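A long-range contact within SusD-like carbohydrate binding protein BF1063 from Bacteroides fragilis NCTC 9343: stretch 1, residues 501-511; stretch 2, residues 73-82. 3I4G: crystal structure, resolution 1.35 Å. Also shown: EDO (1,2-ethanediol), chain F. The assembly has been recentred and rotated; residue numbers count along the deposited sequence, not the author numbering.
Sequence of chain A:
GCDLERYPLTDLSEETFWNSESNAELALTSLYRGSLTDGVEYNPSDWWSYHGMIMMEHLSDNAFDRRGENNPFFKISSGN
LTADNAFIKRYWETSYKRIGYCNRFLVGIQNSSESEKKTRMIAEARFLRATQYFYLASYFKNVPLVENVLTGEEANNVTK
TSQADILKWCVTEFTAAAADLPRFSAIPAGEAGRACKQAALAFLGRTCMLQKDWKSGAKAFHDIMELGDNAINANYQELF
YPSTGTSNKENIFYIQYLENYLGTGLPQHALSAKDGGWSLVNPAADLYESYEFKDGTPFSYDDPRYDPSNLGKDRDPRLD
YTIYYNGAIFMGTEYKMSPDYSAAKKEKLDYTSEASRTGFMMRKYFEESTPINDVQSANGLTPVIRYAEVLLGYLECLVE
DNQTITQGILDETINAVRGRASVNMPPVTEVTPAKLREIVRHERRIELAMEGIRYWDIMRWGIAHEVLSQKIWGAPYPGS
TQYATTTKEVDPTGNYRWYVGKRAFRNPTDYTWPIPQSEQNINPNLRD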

# COMPACT_ATOMS: atom_id res chain seq x y z
N GLY A 501 21.58 -3.87 -3.11
CA GLY A 501 21.29 -4.90 -4.10
C GLY A 501 20.91 -4.23 -5.40
O GLY A 501 21.25 -3.06 -5.62
N LYS A 502 20.27 -4.97 -6.30
CA LYS A 502 19.91 -4.40 -7.60
C LYS A 502 18.67 -5.08 -8.17
O LYS A 502 18.25 -6.16 -7.77
CB LYS A 502 21.09 -4.52 -8.58
CG LYS A 502 21.46 -5.94 -8.97
CD LYS A 502 22.58 -5.97 -10.02
N ARG A 503 18.11 -4.39 -9.16
CA ARG A 503 17.01 -4.90 -9.98
C ARG A 503 17.30 -4.68 -11.46
O ARG A 503 18.07 -3.78 -11.82
CB ARG A 503 15.68 -4.24 -9.64
CG ARG A 503 15.17 -4.43 -8.24
CD ARG A 503 13.79 -3.80 -8.10
NE ARG A 503 13.28 -3.87 -6.74
CZ ARG A 503 13.45 -2.95 -5.81
NH1 ARG A 503 14.11 -1.82 -6.05
NH2 ARG A 503 12.92 -3.17 -4.62
N ALA A 504 16.67 -5.49 -12.28
CA ALA A 504 16.71 -5.34 -13.74
C ALA A 504 15.33 -5.68 -14.30
O ALA A 504 15.14 -6.59 -15.13
CB ALA A 504 17.80 -6.19 -14.35
N PHE A 505 14.33 -4.92 -13.85
CA PHE A 505 12.95 -5.05 -14.32
C PHE A 505 12.90 -5.06 -15.84
O PHE A 505 13.54 -4.22 -16.50
CB PHE A 505 12.15 -3.86 -13.76
CG PHE A 505 10.68 -3.81 -14.10
CD1 PHE A 505 10.24 -3.42 -15.34
CD2 PHE A 505 9.73 -4.01 -13.11
CE1 PHE A 505 8.89 -3.30 -15.60
CE2 PHE A 505 8.37 -3.88 -13.37
CZ PHE A 505 7.97 -3.52 -14.60
N ARG A 506 12.15 -5.98 -16.42
CA ARG A 506 12.10 -6.12 -17.86
C ARG A 506 10.94 -5.37 -18.50
O ARG A 506 9.77 -5.56 -18.11
CB ARG A 506 11.95 -7.61 -18.20
CG ARG A 506 13.06 -8.51 -17.74
CD ARG A 506 12.70 -9.98 -17.77
NE ARG A 506 11.70 -10.30 -16.77
CZ ARG A 506 11.25 -11.50 -16.50
NH1 ARG A 506 11.72 -12.57 -17.16
NH2 ARG A 506 10.36 -11.66 -15.56
N ASN A 507 11.24 -4.52 -19.48
CA ASN A 507 10.22 -3.80 -20.21
C ASN A 507 9.97 -4.53 -21.53
O ASN A 507 10.87 -4.60 -22.36
CB ASN A 507 10.68 -2.37 -20.45
CG ASN A 507 9.57 -1.50 -21.00
OD1 ASN A 507 8.38 -1.82 -20.89
ND2 ASN A 507 9.95 -0.35 -21.59
N PRO A 508 8.76 -5.02 -21.80
CA PRO A 508 7.50 -4.89 -21.07
C PRO A 508 7.10 -6.00 -20.11
O PRO A 508 6.11 -5.84 -19.41
CB PRO A 508 6.48 -4.91 -22.22
CG PRO A 508 7.06 -5.92 -23.16
CD PRO A 508 8.54 -5.68 -23.11
N THR A 509 7.83 -7.10 -20.09
CA THR A 509 7.39 -8.30 -19.39
C THR A 509 6.96 -8.07 -17.97
O THR A 509 5.91 -8.60 -17.56
CB THR A 509 8.52 -9.34 -19.43
OG1 THR A 509 8.74 -9.69 -20.80
CG2 THR A 509 8.19 -10.62 -18.64
N ASP A 510 7.73 -7.31 -17.18
CA ASP A 510 7.41 -7.21 -15.76
C ASP A 510 6.28 -6.24 -15.43
O ASP A 510 5.92 -6.12 -14.26
CB ASP A 510 8.69 -6.96 -14.96
CG ASP A 510 9.56 -8.19 -14.93
OD1 ASP A 510 9.02 -9.30 -14.70
OD2 ASP A 510 10.77 -8.06 -15.16
N TYR A 511 5.68 -5.59 -16.43
CA TYR A 511 4.43 -4.89 -16.21
C TYR A 511 3.24 -5.84 -16.04
O TYR A 511 2.16 -5.39 -15.63
CB TYR A 511 4.15 -3.87 -17.34
CG TYR A 511 5.00 -2.64 -17.19
CD1 TYR A 511 4.75 -1.74 -16.17
CD2 TYR A 511 6.01 -2.35 -18.06
CE1 TYR A 511 5.50 -0.62 -16.02
CE2 TYR A 511 6.81 -1.20 -17.92
CZ TYR A 511 6.51 -0.34 -16.89
OH TYR A 511 7.27 0.79 -16.67
C1 EDO F . 3.91 -11.73 -18.36
O1 EDO F . 4.53 -10.54 -18.92
C2 EDO F . 3.91 -12.83 -19.41
O2 EDO F . 5.25 -13.32 -19.53
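Stretch 2 73-82: FFKISSGNLT

This is a compact contact of mixed backbone and side-chain character in which the end of a weakly bonded helix and the turn after it pack against an extended loop more than 420 residues away, held by two direct hydrogen bonds and several bridging waters, with 500 Å² buried over both sides.

Stretch 2 begins in helical conformation, with Ile 76 N bonded to Phe 73 O at 3.0 Å, while the bonds from Ser 77 N to Phe 74 O (3.4 Å) and from Ser 78 N to Lys 75 O (3.5 Å) are weak. Gly 79 then leaves helical geometry at phi/psi 106/2. Stretch 1 leaves a strand at Lys 502, stays broadly extended through Arg 503 (-132/156), and closes in a 3-10 segment at 509-511. The closest CA pairs, Arg 503 CA to Ser 78 CA at 4.4 Å and Phe 505 CA to Gly 79 CA at 4.2 Å, set the register; because both numbers rise together, the chains advance in the same general sense here.

The backbone anchor is Ala 504 N, which donates to Ser 78 O at 2.8 Å with an N-H...O angle of 162°. Beside it, Gly 79 CA approaches Ala 504 O at 3.5 Å in a CA-H...O contact. Glycine suits this position on two counts: an ideal CB on Gly 79 would lie 2.4 Å from Ala 504 O, a clash, and would also be jammed against the preceding carbonyl.

Upstream, the end of the Phe 74 side chain reaches stretch 1, Phe 74 CZ lying 3.7 Å from Lys 502 O, near the ring plane, and Phe 74 CE1 3.5 Å from Arg 503 NH2. Water 1 ties this region together, accepting from Arg 503 NE at 2.8 Å and donating to Phe 74 O at 2.8 Å and Ser 77 OG at 2.7 Å. Ser 77 O lies at the edge of the Phe 505 ring, 3.5 Å from Phe 505 CD2, and has no polar partner in the model.

Downstream, Arg 506 NH2 donates to Leu 81 O at 3.1 Å and 161°. Arg 506 is also bonded to Asp 510 within stretch 1: Arg 506 NE donates to Asp 510 OD2 at 2.9 Å, and Arg 506 NH2 forms a salt bridge with Asp 510 OD1 at 2.8 Å. Asp 510 points its CB toward stretch 2, and Asp 510 OD2 lies 3.3 Å from Gly 79 CA. Water 2 accepts from Gly 79 N at 2.9 Å and Leu 81 N at 3.1 Å, whereas water 3 donates to Ile 76 O at 2.9 Å and Asp 510 O at 2.7 Å, linking the two stretches.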

# COMPACT_ATOMS: atom_id res chain seq x y z
N PHE A 73 9.57 -13.16 -3.37
CA PHE A 73 8.71 -11.99 -3.33
C PHE A 73 9.40 -10.83 -4.02
O PHE A 73 8.84 -10.19 -4.90
CB PHE A 73 8.37 -11.62 -1.88
CG PHE A 73 7.39 -10.49 -1.72
CD1 PHE A 73 6.09 -10.59 -2.21
CD2 PHE A 73 7.74 -9.36 -1.01
CE1 PHE A 73 5.18 -9.56 -2.00
CE2 PHE A 73 6.85 -8.36 -0.79
CZ PHE A 73 5.58 -8.46 -1.26
N PHE A 74 10.64 -10.58 -3.66
CA PHE A 74 11.44 -9.54 -4.31
C PHE A 74 11.56 -9.78 -5.82
O PHE A 74 11.57 -8.83 -6.63
CB PHE A 74 12.83 -9.48 -3.64
CG PHE A 74 13.75 -8.48 -4.25
CD1 PHE A 74 13.73 -7.14 -3.85
CD2 PHE A 74 14.66 -8.87 -5.21
CE1 PHE A 74 14.61 -6.21 -4.42
CE2 PHE A 74 15.55 -7.95 -5.72
CZ PHE A 74 15.52 -6.64 -5.32
N LYS A 75 11.59 -11.04 -6.23
CA LYS A 75 11.71 -11.37 -7.63
C LYS A 75 10.50 -10.94 -8.46
O LYS A 75 10.62 -10.88 -9.67
CB LYS A 75 11.97 -12.86 -7.83
CG LYS A 75 13.32 -13.29 -7.36
CD LYS A 75 13.52 -14.76 -7.74
CE LYS A 75 14.82 -15.29 -7.25
NZ LYS A 75 15.06 -16.70 -7.71
N ILE A 76 9.36 -10.62 -7.85
CA ILE A 76 8.19 -10.18 -8.61
C ILE A 76 8.55 -9.02 -9.50
O ILE A 76 8.07 -8.97 -10.65
CB ILE A 76 7.05 -9.81 -7.65
CG1 ILE A 76 6.46 -11.11 -7.08
CG2 ILE A 76 5.98 -9.02 -8.41
CD1 ILE A 76 5.47 -10.91 -5.97
N SER A 77 9.36 -8.06 -9.04
CA SER A 77 9.69 -6.89 -9.86
C SER A 77 11.18 -6.68 -10.10
O SER A 77 11.57 -5.60 -10.56
CB SER A 77 9.09 -5.64 -9.24
OG SER A 77 9.65 -5.39 -7.99
N SER A 78 12.02 -7.68 -9.86
CA SER A 78 13.46 -7.51 -10.09
C SER A 78 13.96 -7.99 -11.44
O SER A 78 15.15 -7.83 -11.73
CB SER A 78 14.24 -8.24 -9.01
OG SER A 78 14.12 -9.66 -9.20
N GLY A 79 13.09 -8.58 -12.24
CA GLY A 79 13.47 -9.15 -13.52
C GLY A 79 13.52 -10.67 -13.51
O GLY A 79 13.85 -11.27 -14.51
N ASN A 80 13.18 -11.29 -12.38
CA ASN A 80 13.30 -12.73 -12.19
C ASN A 80 11.98 -13.41 -11.90
O ASN A 80 11.99 -14.56 -11.41
CB ASN A 80 14.31 -12.99 -11.07
CG ASN A 80 15.75 -12.75 -11.52
OD1 ASN A 80 16.12 -13.09 -12.64
ND2 ASN A 80 16.57 -12.24 -10.63
N LEU A 81 10.87 -12.80 -12.25
CA LEU A 81 9.57 -13.45 -12.00
C LEU A 81 9.28 -14.54 -13.01
O LEU A 81 9.31 -14.30 -14.22
CB LEU A 81 8.44 -12.41 -12.05
CG LEU A 81 7.03 -12.90 -11.76
CD1 LEU A 81 6.93 -13.60 -10.42
CD2 LEU A 81 6.10 -11.71 -11.82
N THR A 82 8.93 -15.71 -12.49
CA THR A 82 8.49 -16.84 -13.28
C THR A 82 7.13 -17.33 -12.77
O THR A 82 6.72 -17.00 -11.67
CB THR A 82 9.52 -17.99 -13.26
OG1 THR A 82 9.78 -18.39 -11.93
CG2 THR A 82 10.84 -17.55 -13.90
O HOH W 1 11.64 -6.08 -6.36
O HOH W 2 10.47 -9.74 -12.31
O HOH W 3 6.85 -6.56 -11.73
O HOH W 4 10.87 -15.18 -16.35